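Local coordinates for protein possible prolidase (Bifidobacterium longum NCC2705, PDB 2P9B) that is an amidohydrolase-family protein that probably hydrolyses carbon-nitrogen bonds other than peptide bonds, its true substrate remaining uncertain, at residues T349-L362 / P435-Y449. Numbering follows the deposited sequence.
Sequences TFVPQYATWRELEL and PKRFADIDALLDEAY
Helix 356-362 and helix 439-449 run almost parallel, 5° apart in direction, their axes no nearer than 12.8 Å, with the turn P352-A355 and long side chains bridging the gap. The contact joins the last helix of the chain to a loop and helix of the amidohydrolase domain, a TIM-barrel family. From the turn, Y354 reaches to the start of helix 439-449, where F438 is the N-cap residue: its OH accepts a nearly straight bond from F438 N (3.0 Å, 168°) and donates to D442 OD1 at 2.6 Å, meeting it on the syn side but tilted out of the carboxylate plane. With chi1 at 55°, CG lies between the backbone N and carbonyl carbon, and the ring enters between P352 CB on one face and, on the other, R437 CG, which makes a CH-pi contact. A phenylalanine in place of Y354 would probably leave F438 N and the D442 carboxylate without the hydroxyl that joins them. P352 and L445 meet tip to tip, CD to CD1 at 3.8 Å. Further along, the R358 chain bends at chi2 and chi3, laying its guanidinium between W357 CH2 on one face and Y449 CD2 on the other. From there NH2 makes a salt bridge to D446 OD1 (3.0 Å), which lies near the guanidinium plane but is approached from above the carboxylate; R415 makes a second salt bridge to the same oxygen. L362 CD2 packs on Y449 CD1 at 3.7 Å, the two side chains crossing at about a right angle. Beyond that ring, Y449 OH donates to a water 2.8 Å away, which in turn donates to F350 O.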
ATOM      1  N   THR A 349      14.696  -2.150  -7.248  1.00 30.70           N
ATOM      2  CA  THR A 349      15.237  -3.250  -8.034  1.00 30.58           C
ATOM      3  C   THR A 349      14.711  -4.618  -7.606  1.00 28.36           C
ATOM      4  O   THR A 349      14.383  -5.448  -8.450  1.00 29.79           O
ATOM      5  CB  THR A 349      16.780  -3.278  -7.964  1.00 32.75           C
ATOM      6  OG1 THR A 349      17.306  -2.038  -8.456  1.00 34.19           O
ATOM      7  CG2 THR A 349      17.329  -4.424  -8.805  1.00 34.67           C
ATOM      8  N   PHE A 350      14.623  -4.854  -6.300  1.00 25.11           N
ATOM      9  CA  PHE A 350      14.155  -6.144  -5.809  1.00 21.33           C
ATOM     10  C   PHE A 350      12.745  -6.169  -5.221  1.00 17.67           C
ATOM     11  O   PHE A 350      12.418  -7.037  -4.415  1.00 15.77           O
ATOM     12  CB  PHE A 350      15.161  -6.704  -4.802  1.00 24.28           C
ATOM     13  CG  PHE A 350      16.505  -7.012  -5.405  1.00 27.44           C
ATOM     14  CD1 PHE A 350      16.659  -8.080  -6.284  1.00 28.64           C
ATOM     15  CD2 PHE A 350      17.606  -6.207  -5.130  1.00 29.27           C
ATOM     16  CE1 PHE A 350      17.890  -8.343  -6.885  1.00 30.46           C
ATOM     17  CE2 PHE A 350      18.844  -6.461  -5.726  1.00 30.75           C
ATOM     18  CZ  PHE A 350      18.984  -7.530  -6.606  1.00 30.93           C
ATOM     19  N   VAL A 351      11.913  -5.213  -5.624  1.00 15.83           N
ATOM     20  CA  VAL A 351      10.525  -5.172  -5.161  1.00 15.06           C
ATOM     21  C   VAL A 351       9.635  -5.061  -6.394  1.00 13.28           C
ATOM     22  O   VAL A 351       9.320  -3.967  -6.859  1.00 13.49           O
ATOM     23  CB  VAL A 351      10.241  -3.972  -4.239  1.00 15.22           C
ATOM     24  CG1 VAL A 351       8.826  -4.086  -3.670  1.00 14.68           C
ATOM     25  CG2 VAL A 351      11.268  -3.911  -3.112  1.00 15.76           C
ATOM     26  N   PRO A 352       9.219  -6.207  -6.944  1.00 13.06           N
ATOM     27  CA  PRO A 352       8.367  -6.220  -8.133  1.00 12.77           C
ATOM     28  C   PRO A 352       7.047  -5.494  -7.927  1.00 12.46           C
ATOM     29  O   PRO A 352       6.485  -5.511  -6.830  1.00 13.79           O
ATOM     30  CB  PRO A 352       8.168  -7.709  -8.391  1.00 14.24           C
ATOM     31  CG  PRO A 352       9.449  -8.312  -7.882  1.00 13.73           C
ATOM     32  CD  PRO A 352       9.634  -7.574  -6.582  1.00 13.21           C
ATOM     33  N   GLN A 353       6.559  -4.867  -8.990  1.00 11.83           N
ATOM     34  CA  GLN A 353       5.292  -4.140  -8.944  1.00 11.38           C
ATOM     35  C   GLN A 353       4.149  -5.111  -8.667  1.00 12.72           C
ATOM     36  O   GLN A 353       3.117  -4.728  -8.122  1.00 13.32           O
ATOM     37  CB  GLN A 353       5.026  -3.446 -10.287  1.00 11.25           C
ATOM     38  CG  GLN A 353       6.019  -2.343 -10.652  1.00 11.09           C
ATOM     39  CD  GLN A 353       5.786  -1.059  -9.877  1.00 11.17           C
ATOM     40  OE1 GLN A 353       4.891  -0.981  -9.030  1.00 13.95           O
ATOM     41  NE2 GLN A 353       6.594  -0.039 -10.168  1.00 11.31           N
ATOM     42  N   TYR A 354       4.344  -6.371  -9.037  1.00 11.65           N
ATOM     43  CA  TYR A 354       3.312  -7.386  -8.863  1.00 11.42           C
ATOM     44  C   TYR A 354       3.450  -8.256  -7.615  1.00 11.18           C
ATOM     45  O   TYR A 354       2.679  -9.199  -7.436  1.00 12.98           O
ATOM     46  CB  TYR A 354       3.287  -8.292 -10.096  1.00 12.30           C
ATOM     47  CG  TYR A 354       4.641  -8.905 -10.415  1.00 12.83           C
ATOM     48  CD1 TYR A 354       5.174  -9.928  -9.624  1.00 13.09           C
ATOM     49  CD2 TYR A 354       5.401  -8.437 -11.484  1.00 13.72           C
ATOM     50  CE1 TYR A 354       6.433 -10.469  -9.894  1.00 14.96           C
ATOM     51  CE2 TYR A 354       6.660  -8.970 -11.762  1.00 13.47           C
ATOM     52  CZ  TYR A 354       7.170  -9.982 -10.964  1.00 15.43           C
ATOM     53  OH  TYR A 354       8.424 -10.497 -11.224  1.00 16.73           O
ATOM     54  N   ALA A 355       4.408  -7.938  -6.749  1.00 10.68           N
ATOM     55  CA  ALA A 355       4.646  -8.761  -5.569  1.00 10.36           C
ATOM     56  C   ALA A 355       4.042  -8.290  -4.251  1.00  9.91           C
ATOM     57  O   ALA A 355       4.566  -8.597  -3.188  1.00 12.12           O
ATOM     58  CB  ALA A 355       6.158  -8.976  -5.400  1.00  9.82           C
ATOM     59  N   THR A 356       2.928  -7.570  -4.304  1.00  9.78           N
ATOM     60  CA  THR A 356       2.318  -7.111  -3.061  1.00 10.41           C
ATOM     61  C   THR A 356       2.048  -8.285  -2.108  1.00 10.90           C
ATOM     62  O   THR A 356       2.255  -8.170  -0.902  1.00 10.54           O
ATOM     63  CB  THR A 356       0.990  -6.366  -3.338  1.00 10.64           C
ATOM     64  OG1 THR A 356       1.264  -5.168  -4.068  1.00 12.55           O
ATOM     65  CG2 THR A 356       0.286  -6.004  -2.028  1.00 10.10           C
ATOM     66  N   TRP A 357       1.611  -9.415  -2.664  1.00 12.00           N
ATOM     67  CA  TRP A 357       1.287 -10.593  -1.860  1.00 12.91           C
ATOM     68  C   TRP A 357       2.416 -11.027  -0.922  1.00 12.39           C
ATOM     69  O   TRP A 357       2.165 -11.523   0.178  1.00 12.74           O
ATOM     70  CB  TRP A 357       0.916 -11.778  -2.765  1.00 14.04           C
ATOM     71  CG  TRP A 357       2.104 -12.374  -3.464  1.00 13.99           C
ATOM     72  CD1 TRP A 357       2.682 -11.941  -4.620  1.00 15.15           C
ATOM     73  CD2 TRP A 357       2.926 -13.446  -2.980  1.00 15.37           C
ATOM     74  NE1 TRP A 357       3.821 -12.670  -4.883  1.00 16.53           N
ATOM     75  CE2 TRP A 357       3.992 -13.598  -3.893  1.00 15.98           C
ATOM     76  CE3 TRP A 357       2.866 -14.285  -1.859  1.00 15.52           C
ATOM     77  CZ2 TRP A 357       4.993 -14.562  -3.718  1.00 17.42           C
ATOM     78  CZ3 TRP A 357       3.862 -15.240  -1.685  1.00 18.21           C
ATOM     79  CH2 TRP A 357       4.911 -15.367  -2.614  1.00 18.10           C
ATOM     80  N   ARG A 358       3.655 -10.848  -1.362  1.00 10.90           N
ATOM     81  CA  ARG A 358       4.812 -11.244  -0.568  1.00 10.74           C
ATOM     82  C   ARG A 358       4.847 -10.543   0.785  1.00 10.43           C
ATOM     83  O   ARG A 358       5.301 -11.120   1.775  1.00 12.60           O
ATOM     84  CB  ARG A 358       6.107 -10.947  -1.332  1.00 11.60           C
ATOM     85  CG  ARG A 358       7.377 -11.308  -0.566  1.00 13.64           C
ATOM     86  CD  ARG A 358       7.611 -12.812  -0.549  1.00 15.94           C
ATOM     87  NE  ARG A 358       8.078 -13.290  -1.848  1.00 17.52           N
ATOM     88  CZ  ARG A 358       8.423 -14.547  -2.104  1.00 19.13           C
ATOM     89  NH1 ARG A 358       8.350 -15.466  -1.149  1.00 18.58           N
ATOM     90  NH2 ARG A 358       8.858 -14.881  -3.310  1.00 19.38           N
ATOM     91  N   GLU A 359       4.364  -9.305   0.837  1.00 10.55           N
ATOM     92  CA  GLU A 359       4.378  -8.547   2.092  1.00 10.55           C
ATOM     93  C   GLU A 359       3.548  -9.228   3.171  1.00 10.78           C
ATOM     94  O   GLU A 359       3.891  -9.173   4.355  1.00 10.91           O
ATOM     95  CB  GLU A 359       3.864  -7.114   1.867  1.00  9.25           C
ATOM     96  CG  GLU A 359       4.006  -6.174   3.084  1.00  9.97           C
ATOM     97  CD  GLU A 359       5.456  -5.886   3.493  1.00 11.50           C
ATOM     98  OE1 GLU A 359       6.389  -6.182   2.718  1.00 14.73           O
ATOM     99  OE2 GLU A 359       5.658  -5.347   4.602  1.00 13.16           O
ATOM    100  N   LEU A 360       2.454  -9.868   2.771  1.00 11.03           N
ATOM    101  CA  LEU A 360       1.613 -10.550   3.752  1.00 10.87           C
ATOM    102  C   LEU A 360       2.353 -11.754   4.320  1.00 12.86           C
ATOM    103  O   LEU A 360       2.276 -12.031   5.516  1.00 12.03           O
ATOM    104  CB  LEU A 360       0.287 -10.996   3.128  1.00 10.67           C
ATOM    105  CG  LEU A 360      -0.738  -9.893   2.850  1.00 10.58           C
ATOM    106  CD1 LEU A 360      -0.311  -9.064   1.647  1.00 11.55           C
ATOM    107  CD2 LEU A 360      -2.095 -10.518   2.605  1.00 11.50           C
ATOM    108  N   GLU A 361       3.077 -12.468   3.462  1.00 13.52           N
ATOM    109  CA  GLU A 361       3.827 -13.628   3.931  1.00 15.32           C
ATOM    110  C   GLU A 361       4.924 -13.193   4.888  1.00 15.68           C
ATOM    111  O   GLU A 361       5.225 -13.893   5.857  1.00 16.11           O
ATOM    112  CB  GLU A 361       4.433 -14.402   2.756  1.00 19.42           C
ATOM    113  CG  GLU A 361       3.430 -15.327   2.082  1.00 25.28           C
ATOM    114  CD  GLU A 361       4.068 -16.585   1.507  1.00 28.31           C
ATOM    115  OE1 GLU A 361       3.313 -17.526   1.183  1.00 29.29           O
ATOM    116  OE2 GLU A 361       5.311 -16.633   1.374  1.00 28.77           O
ATOM    117  N   LEU A 362       5.510 -12.029   4.618  1.00 14.66           N
ATOM    118  CA  LEU A 362       6.572 -11.499   5.460  1.00 14.06           C
ATOM    119  C   LEU A 362       6.049 -11.027   6.817  1.00 14.21           C
ATOM    120  O   LEU A 362       6.738 -11.169   7.821  1.00 14.80           O
ATOM    121  CB  LEU A 362       7.304 -10.355   4.748  1.00 13.67           C
ATOM    122  CG  LEU A 362       8.061 -10.747   3.472  1.00 15.18           C
ATOM    123  CD1 LEU A 362       8.682  -9.511   2.842  1.00 16.51           C
ATOM    124  CD2 LEU A 362       9.142 -11.773   3.797  1.00 16.47           C
ATOM    125  N   PRO A 435      -0.126 -10.261 -14.430  1.00 23.10           N
ATOM    126  CA  PRO A 435       1.086  -9.492 -14.705  1.00 23.05           C
ATOM    127  C   PRO A 435       2.203 -10.282 -15.379  1.00 22.81           C
ATOM    128  O   PRO A 435       2.302 -11.500 -15.235  1.00 21.32           O
ATOM    129  CB  PRO A 435       1.490  -9.001 -13.320  1.00 22.10           C
ATOM    130  CG  PRO A 435       1.119 -10.163 -12.461  1.00 22.87           C
ATOM    131  CD  PRO A 435      -0.257 -10.539 -12.989  1.00 22.14           C
ATOM    132  N   LYS A 436       3.040  -9.575 -16.124  1.00 25.26           N
ATOM    133  CA  LYS A 436       4.174 -10.208 -16.774  1.00 27.26           C
ATOM    134  C   LYS A 436       5.205 -10.324 -15.657  1.00 27.05           C
ATOM    135  O   LYS A 436       5.573  -9.324 -15.042  1.00 27.67           O
ATOM    136  CB  LYS A 436       4.705  -9.317 -17.899  1.00 29.57           C
ATOM    137  CG  LYS A 436       5.872  -9.913 -18.663  1.00 33.70           C
ATOM    138  CD  LYS A 436       6.311  -9.001 -19.798  1.00 37.23           C
ATOM    139  CE  LYS A 436       5.200  -8.803 -20.824  1.00 39.41           C
ATOM    140  NZ  LYS A 436       4.753 -10.091 -21.431  1.00 40.06           N
ATOM    141  N   ARG A 437       5.661 -11.538 -15.379  1.00 27.34           N
ATOM    142  CA  ARG A 437       6.628 -11.741 -14.309  1.00 27.68           C
ATOM    143  C   ARG A 437       8.052 -11.897 -14.823  1.00 29.08           C
ATOM    144  O   ARG A 437       8.272 -12.190 -15.998  1.00 29.39           O
ATOM    145  CB  ARG A 437       6.226 -12.969 -13.491  1.00 27.03           C
ATOM    146  CG  ARG A 437       4.828 -12.857 -12.916  1.00 26.14           C
ATOM    147  CD  ARG A 437       4.275 -14.210 -12.514  1.00 26.17           C
ATOM    148  NE  ARG A 437       2.842 -14.139 -12.251  1.00 25.02           N
ATOM    149  CZ  ARG A 437       2.296 -13.574 -11.178  1.00 24.21           C
ATOM    150  NH1 ARG A 437       3.063 -13.027 -10.241  1.00 22.26           N
ATOM    151  NH2 ARG A 437       0.980 -13.550 -11.049  1.00 22.34           N
ATOM    152  N   PHE A 438       9.018 -11.673 -13.939  1.00 29.31           N
ATOM    153  CA  PHE A 438      10.427 -11.802 -14.287  1.00 31.06           C
ATOM    154  C   PHE A 438      10.972 -13.009 -13.540  1.00 30.26           C
ATOM    155  O   PHE A 438      11.310 -12.926 -12.363  1.00 29.45           O
ATOM    156  CB  PHE A 438      11.185 -10.534 -13.895  1.00 33.36           C
ATOM    157  CG  PHE A 438      10.744  -9.315 -14.655  1.00 37.00           C
ATOM    158  CD1 PHE A 438      10.978  -9.211 -16.024  1.00 38.89           C
ATOM    159  CD2 PHE A 438      10.069  -8.282 -14.011  1.00 38.28           C
ATOM    160  CE1 PHE A 438      10.544  -8.098 -16.744  1.00 40.49           C
ATOM    161  CE2 PHE A 438       9.629  -7.163 -14.721  1.00 39.82           C
ATOM    162  CZ  PHE A 438       9.868  -7.072 -16.089  1.00 40.58           C
ATOM    163  N   ALA A 439      11.035 -14.137 -14.242  1.00 30.36           N
ATOM    164  CA  ALA A 439      11.505 -15.393 -13.670  1.00 30.49           C
ATOM    165  C   ALA A 439      12.805 -15.292 -12.875  1.00 29.71           C
ATOM    166  O   ALA A 439      12.913 -15.859 -11.788  1.00 28.73           O
ATOM    167  CB  ALA A 439      11.653 -16.433 -14.776  1.00 30.85           C
ATOM    168  N   ASP A 440      13.788 -14.577 -13.411  1.00 30.41           N
ATOM    169  CA  ASP A 440      15.079 -14.437 -12.740  1.00 30.70           C
ATOM    170  C   ASP A 440      14.955 -13.778 -11.369  1.00 29.28           C
ATOM    171  O   ASP A 440      15.476 -14.287 -10.379  1.00 28.44           O
ATOM    172  CB  ASP A 440      16.054 -13.642 -13.621  1.00 33.80           C
ATOM    173  CG  ASP A 440      15.624 -12.200 -13.827  1.00 37.13           C
ATOM    174  OD1 ASP A 440      14.460 -11.967 -14.215  1.00 38.10           O
ATOM    175  OD2 ASP A 440      16.457 -11.293 -13.607  1.00 39.77           O
ATOM    176  N   ILE A 441      14.262 -12.647 -11.317  1.00 27.82           N
ATOM    177  CA  ILE A 441      14.073 -11.930 -10.066  1.00 26.89           C
ATOM    178  C   ILE A 441      13.187 -12.733  -9.120  1.00 25.60           C
ATOM    179  O   ILE A 441      13.476 -12.842  -7.929  1.00 23.44           O
ATOM    180  CB  ILE A 441      13.434 -10.551 -10.313  1.00 28.24           C
ATOM    181  CG1 ILE A 441      14.324  -9.741 -11.261  1.00 29.95           C
ATOM    182  CG2 ILE A 441      13.243  -9.820  -8.990  1.00 28.92           C
ATOM    183  CD1 ILE A 441      13.711  -8.436 -11.729  1.00 31.77           C
ATOM    184  N   ASP A 442      12.106 -13.300  -9.650  1.00 24.43           N
ATOM    185  CA  ASP A 442      11.202 -14.086  -8.821  1.00 24.96           C
ATOM    186  C   ASP A 442      11.928 -15.293  -8.226  1.00 24.87           C
ATOM    187  O   ASP A 442      11.696 -15.655  -7.074  1.00 24.04           O
ATOM    188  CB  ASP A 442       9.983 -14.560  -9.628  1.00 24.16           C
ATOM    189  CG  ASP A 442       9.067 -13.414 -10.060  1.00 25.17           C
ATOM    190  OD1 ASP A 442       9.201 -12.283  -9.539  1.00 23.46           O
ATOM    191  OD2 ASP A 442       8.190 -13.657 -10.921  1.00 23.84           O
ATOM    192  N   ALA A 443      12.807 -15.913  -9.010  1.00 25.59           N
ATOM    193  CA  ALA A 443      13.558 -17.077  -8.541  1.00 25.79           C
ATOM    194  C   ALA A 443      14.483 -16.694  -7.384  1.00 25.66           C
ATOM    195  O   ALA A 443      14.572 -17.404  -6.383  1.00 25.62           O
ATOM    196  CB  ALA A 443      14.374 -17.671  -9.685  1.00 26.50           C
ATOM    197  N   LEU A 444      15.170 -15.567  -7.537  1.00 25.63           N
ATOM    198  CA  LEU A 444      16.085 -15.073  -6.516  1.00 25.13           C
ATOM    199  C   LEU A 444      15.351 -14.763  -5.219  1.00 24.18           C
ATOM    200  O   LEU A 444      15.826 -15.091  -4.132  1.00 24.25           O
ATOM    201  CB  LEU A 444      16.791 -13.806  -7.002  1.00 26.41           C
ATOM    202  CG  LEU A 444      17.878 -13.940  -8.065  1.00 27.44           C
ATOM    203  CD1 LEU A 444      18.322 -12.555  -8.516  1.00 27.36           C
ATOM    204  CD2 LEU A 444      19.050 -14.723  -7.495  1.00 27.93           C
ATOM    205  N   LEU A 445      14.193 -14.121  -5.332  1.00 22.71           N
ATOM    206  CA  LEU A 445      13.419 -13.776  -4.150  1.00 22.08           C
ATOM    207  C   LEU A 445      12.843 -15.013  -3.479  1.00 21.56           C
ATOM    208  O   LEU A 445      12.845 -15.116  -2.253  1.00 21.21           O
ATOM    209  CB  LEU A 445      12.302 -12.792  -4.514  1.00 20.20           C
ATOM    210  CG  LEU A 445      12.826 -11.410  -4.922  1.00 20.46           C
ATOM    211  CD1 LEU A 445      11.667 -10.519  -5.350  1.00 19.97           C
ATOM    212  CD2 LEU A 445      13.578 -10.786  -3.755  1.00 21.48           C
ATOM    213  N   ASP A 446      12.354 -15.956  -4.282  1.00 23.57           N
ATOM    214  CA  ASP A 446      11.795 -17.187  -3.737  1.00 26.03           C
ATOM    215  C   ASP A 446      12.834 -17.906  -2.885  1.00 27.41           C
ATOM    216  O   ASP A 446      12.543 -18.342  -1.771  1.00 27.35           O
ATOM    217  CB  ASP A 446      11.319 -18.120  -4.861  1.00 28.20           C
ATOM    218  CG  ASP A 446       9.886 -17.833  -5.294  1.00 31.18           C
ATOM    219  OD1 ASP A 446       9.030 -17.633  -4.409  1.00 30.77           O
ATOM    220  OD2 ASP A 446       9.617 -17.820  -6.515  1.00 34.86           O
ATOM    221  N   GLU A 447      14.047 -18.025  -3.414  1.00 29.32           N
ATOM    222  CA  GLU A 447      15.126 -18.682  -2.689  1.00 31.29           C
ATOM    223  C   GLU A 447      15.496 -17.873  -1.453  1.00 30.87           C
ATOM    224  O   GLU A 447      15.655 -18.425  -0.365  1.00 31.06           O
ATOM    225  CB  GLU A 447      16.360 -18.841  -3.582  1.00 34.41           C
ATOM    226  CG  GLU A 447      17.570 -19.405  -2.847  1.00 39.35           C
ATOM    227  CD  GLU A 447      18.818 -19.459  -3.709  1.00 42.84           C
ATOM    228  OE1 GLU A 447      19.260 -18.392  -4.189  1.00 45.08           O
ATOM    229  OE2 GLU A 447      19.359 -20.570  -3.904  1.00 45.19           O
ATOM    230  N   ALA A 448      15.630 -16.561  -1.625  1.00 28.98           N
ATOM    231  CA  ALA A 448      15.988 -15.676  -0.524  1.00 28.47           C
ATOM    232  C   ALA A 448      15.017 -15.758   0.653  1.00 28.37           C
ATOM    233  O   ALA A 448      15.441 -15.830   1.808  1.00 27.77           O
ATOM    234  CB  ALA A 448      16.073 -14.241  -1.023  1.00 30.32           C
ATOM    235  N   TYR A 449      13.721 -15.746   0.354  1.00 27.31           N
ATOM    236  CA  TYR A 449      12.689 -15.806   1.386  1.00 28.32           C
ATOM    237  C   TYR A 449      12.400 -17.222   1.873  1.00 30.35           C
ATOM    238  O   TYR A 449      11.641 -17.419   2.822  1.00 31.06           O
ATOM    239  CB  TYR A 449      11.395 -15.168   0.871  1.00 24.68           C
ATOM    240  CG  TYR A 449      11.496 -13.674   0.663  1.00 22.48           C
ATOM    241  CD1 TYR A 449      11.934 -12.841   1.691  1.00 21.58           C
ATOM    242  CD2 TYR A 449      11.150 -13.092  -0.558  1.00 19.25           C
ATOM    243  CE1 TYR A 449      12.030 -11.463   1.510  1.00 19.75           C
ATOM    244  CE2 TYR A 449      11.239 -11.714  -0.749  1.00 18.97           C
ATOM    245  CZ  TYR A 449      11.681 -10.908   0.288  1.00 18.27           C
ATOM    246  OH  TYR A 449      11.787  -9.549   0.110  1.00 19.13           O
TER
HETATM  247  O   HOH W   1      11.153  -7.964  -2.077  1.00 15.12           O
HETATM  248  O   HOH W   2       1.528 -11.311  -8.613  1.00 17.72           O
HETATM  249  O   HOH W   3       9.742 -18.080  -0.991  1.00 29.07           O